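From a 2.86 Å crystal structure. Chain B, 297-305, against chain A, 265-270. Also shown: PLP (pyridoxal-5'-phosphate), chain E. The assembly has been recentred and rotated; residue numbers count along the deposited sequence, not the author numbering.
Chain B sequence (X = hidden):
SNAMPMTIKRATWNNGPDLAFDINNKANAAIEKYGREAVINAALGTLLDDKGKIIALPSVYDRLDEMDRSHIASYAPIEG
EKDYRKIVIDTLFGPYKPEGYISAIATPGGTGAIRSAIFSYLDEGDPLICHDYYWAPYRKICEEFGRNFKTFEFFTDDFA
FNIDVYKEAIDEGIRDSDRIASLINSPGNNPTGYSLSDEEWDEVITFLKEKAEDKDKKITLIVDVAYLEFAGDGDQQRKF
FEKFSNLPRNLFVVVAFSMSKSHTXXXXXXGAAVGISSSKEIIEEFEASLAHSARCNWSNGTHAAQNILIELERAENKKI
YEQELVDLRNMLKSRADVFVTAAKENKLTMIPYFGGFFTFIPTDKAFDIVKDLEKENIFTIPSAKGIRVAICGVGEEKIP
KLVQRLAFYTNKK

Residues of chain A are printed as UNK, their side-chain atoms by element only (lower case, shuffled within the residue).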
# COMPACT_ATOMS: atom_id res chain seq x y z
N ASN B 297 0.37 -4.91 5.42
CA ASN B 297 0.92 -3.63 5.00
C ASN B 297 -0.09 -2.72 4.32
O ASN B 297 -0.22 -1.56 4.72
CB ASN B 297 2.21 -3.82 4.20
CG ASN B 297 3.39 -4.21 5.08
OD1 ASN B 297 4.23 -3.38 5.41
ND2 ASN B 297 3.44 -5.47 5.48
N TRP B 298 -0.79 -3.23 3.31
CA TRP B 298 -1.79 -2.44 2.58
C TRP B 298 -3.17 -3.02 2.62
O TRP B 298 -4.14 -2.35 2.27
CB TRP B 298 -1.37 -2.23 1.13
CG TRP B 298 -0.99 -3.50 0.42
CD1 TRP B 298 -1.84 -4.40 -0.25
CD2 TRP B 298 0.36 -4.06 0.26
NE1 TRP B 298 -1.12 -5.44 -0.79
CE2 TRP B 298 0.20 -5.30 -0.52
CE3 TRP B 298 1.63 -3.68 0.66
CZ2 TRP B 298 1.28 -6.09 -0.86
CZ3 TRP B 298 2.71 -4.48 0.31
CH2 TRP B 298 2.54 -5.66 -0.43
N SER B 299 -3.26 -4.28 3.05
CA SER B 299 -4.53 -5.02 3.21
C SER B 299 -4.92 -5.73 1.93
O SER B 299 -5.06 -6.95 1.92
CB SER B 299 -5.66 -4.11 3.70
OG SER B 299 -6.58 -4.83 4.49
N ASN B 300 -5.10 -4.94 0.87
CA ASN B 300 -5.55 -5.41 -0.45
C ASN B 300 -5.41 -4.28 -1.46
O ASN B 300 -5.47 -3.11 -1.08
CB ASN B 300 -6.99 -5.90 -0.42
CG ASN B 300 -7.85 -5.14 0.57
OD1 ASN B 300 -8.34 -4.06 0.27
ND2 ASN B 300 -8.03 -5.70 1.77
N GLY B 301 -5.22 -4.62 -2.73
CA GLY B 301 -4.92 -3.62 -3.76
C GLY B 301 -6.10 -2.78 -4.23
O GLY B 301 -7.24 -2.99 -3.81
N THR B 302 -5.80 -1.82 -5.10
CA THR B 302 -6.80 -0.95 -5.71
C THR B 302 -7.66 -1.76 -6.66
O THR B 302 -7.22 -2.16 -7.73
CB THR B 302 -6.13 0.20 -6.48
OG1 THR B 302 -5.13 0.82 -5.65
CG2 THR B 302 -7.14 1.23 -6.93
N HIS B 303 -8.90 -2.01 -6.24
CA HIS B 303 -9.77 -2.95 -6.95
C HIS B 303 -10.11 -2.53 -8.36
O HIS B 303 -10.08 -3.36 -9.28
CB HIS B 303 -11.02 -3.20 -6.12
CG HIS B 303 -11.74 -4.49 -6.46
ND1 HIS B 303 -12.98 -4.76 -6.02
CD2 HIS B 303 -11.35 -5.57 -7.24
CE1 HIS B 303 -13.36 -5.97 -6.48
NE2 HIS B 303 -12.36 -6.46 -7.23
N ALA B 304 -10.41 -1.24 -8.55
CA ALA B 304 -10.72 -0.67 -9.86
C ALA B 304 -9.64 -0.98 -10.88
O ALA B 304 -9.92 -1.38 -12.01
CB ALA B 304 -10.93 0.83 -9.76
N ALA B 305 -8.39 -0.79 -10.46
CA ALA B 305 -7.23 -1.02 -11.31
C ALA B 305 -7.10 -2.47 -11.76
O ALA B 305 -6.77 -2.74 -12.91
CB ALA B 305 -5.97 -0.58 -10.60
N UNK A 265 -15.63 3.37 0.47
CA UNK A 265 -14.51 3.45 -0.46
C UNK A 265 -13.39 2.45 -0.13
O UNK A 265 -12.20 2.77 -0.20
c UNK A 265 -13.96 4.87 -0.49
N UNK A 266 -13.80 1.23 0.20
CA UNK A 266 -12.91 0.14 0.61
C UNK A 266 -11.86 -0.19 -0.44
O UNK A 266 -10.67 -0.28 -0.14
c UNK A 266 -16.17 -0.49 0.72
c UNK A 266 -16.61 -0.97 3.41
o UNK A 266 -18.91 -0.35 3.11
c UNK A 266 -17.66 -0.54 2.59
c UNK A 266 -15.35 -1.16 2.87
c UNK A 266 -17.44 -0.30 1.25
c UNK A 266 -15.10 -0.91 1.52
c UNK A 266 -13.72 -1.13 0.93
N UNK A 267 -12.32 -0.37 -1.68
CA UNK A 267 -11.47 -0.81 -2.79
C UNK A 267 -10.62 0.29 -3.39
O UNK A 267 -9.84 0.05 -4.31
N UNK A 268 -10.79 1.49 -2.85
CA UNK A 268 -9.97 2.64 -3.21
C UNK A 268 -8.75 2.83 -2.30
O UNK A 268 -7.88 3.64 -2.59
c UNK A 268 -10.82 3.91 -3.23
c UNK A 268 -11.48 4.19 -4.56
c UNK A 268 -10.42 4.48 -5.60
c UNK A 268 -12.44 5.37 -4.42
N UNK A 269 -8.72 2.09 -1.20
CA UNK A 269 -7.57 2.05 -0.29
C UNK A 269 -6.99 3.41 0.11
O UNK A 269 -5.87 3.74 -0.28
c UNK A 269 -6.45 1.18 -0.88
n UNK A 269 -6.76 -1.09 0.96
n UNK A 269 -6.48 -0.90 3.22
c UNK A 269 -7.53 -1.04 -0.29
c UNK A 269 -7.26 -0.82 2.16
c UNK A 269 -6.89 -0.19 -1.38
n UNK A 269 -8.53 -0.50 2.31
N UNK A 270 -7.75 4.18 0.87
CA UNK A 270 -7.29 5.49 1.31
C UNK A 270 -7.62 5.82 2.75
O UNK A 270 -8.79 6.03 3.10
o UNK A 270 -7.27 7.83 0.76
c UNK A 270 -7.83 6.58 0.40
N1 PLP E . -9.65 -1.37 11.43
C2 PLP E . -10.70 -2.17 11.84
C2A PLP E . -11.01 -2.32 13.30
C3 PLP E . -11.49 -2.84 10.91
O3 PLP E . -12.52 -3.63 11.32
C4 PLP E . -11.23 -2.73 9.56
C4A PLP E . -11.54 -3.94 8.72
O4A PLP E . -12.59 -4.01 8.07
C5 PLP E . -10.17 -1.92 9.15
C6 PLP E . -9.38 -1.25 10.09
C5A PLP E . -9.87 -1.81 7.66
O4P PLP E . -9.43 -0.52 7.28
P PLP E . -9.01 -0.33 5.74
O1P PLP E . -7.58 -0.78 5.64
O2P PLP E . -9.22 1.12 5.38
O3P PLP E . -9.85 -1.21 4.85
O HOH W 1 -11.48 0.25 -6.68

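Position 265 of chain A carries a single carbon beyond its CA and touches nothing on chain B's stretch. One unbranched carbon is Ala A265, whose O accepts a bond from N of position 268 at 3.3 Å.

Position 266 has eight side-chain atoms: one carbon, then a six-carbon ring bearing an oxygen at the far end. The ring leads away from chain B; the nearest side-chain atom is its CB, 6.2 Å from OD1 of Asn B300. This is Tyr A266.

Position 267 has no side-chain atoms, so it is Gly A267. A CB in ideal position would lie 3.1 Å from CB of His B303, too tight for two carbons. The bare backbone lets the chains close up, and N of His B303 donates to O of Gly A267 at 3.0 Å. The same O receives a CA-H...O contact from CA of Thr B302 at 3.5 Å. It also takes a weak 2.9 Å bond from the O of water 1, which accepts from N of Ala B304 at 2.6 Å. One carbonyl thus engages the start of the chain B helix.

Position 268 shows four carbons, forked at the second, a terminal one approaching Thr B302: Leu A268. Its CA-to-CB bond points away from chain B, but its end comes nearer, to 4.8 Å between CD2 of Leu A268 and CG2 of Thr B302.

Position 269 has three carbons, a nitrogen, then a carbon carrying two more nitrogens; its CA-to-CB bond points toward chain B, two nitrogens reach O of Trp B298, and the chain lies along Asn B300. It is Arg A269, with the largest area covered in either stretch. Its NE and NH2 both donate to O of Trp B298, at 3.2 and 2.9 Å, at the guanidinium edge. OD1 of Asn B300 lies over one face, 3.4 Å from NE of Arg A269 but at a poor angle for a bond.

Position 270 has one carbon and one oxygen, out of chain B's reach: Ser A270.

The contact rests on backbone carbonyls and one charged side chain. Gly A267 supplies closeness, while Arg A269 bridges protein and cofactor: its NH2 reaches PLP O1P at 2.7 Å and its NH1 reaches PLP O3P at 2.9 Å. The NH1 of Arg A269 also donates to O of Tyr A266 at 3.3 Å. The rule is economical: chain B's backbone and chain A's loop together hold an arginine against the phosphate.

Chain A, residues 265-270: AYGLRS
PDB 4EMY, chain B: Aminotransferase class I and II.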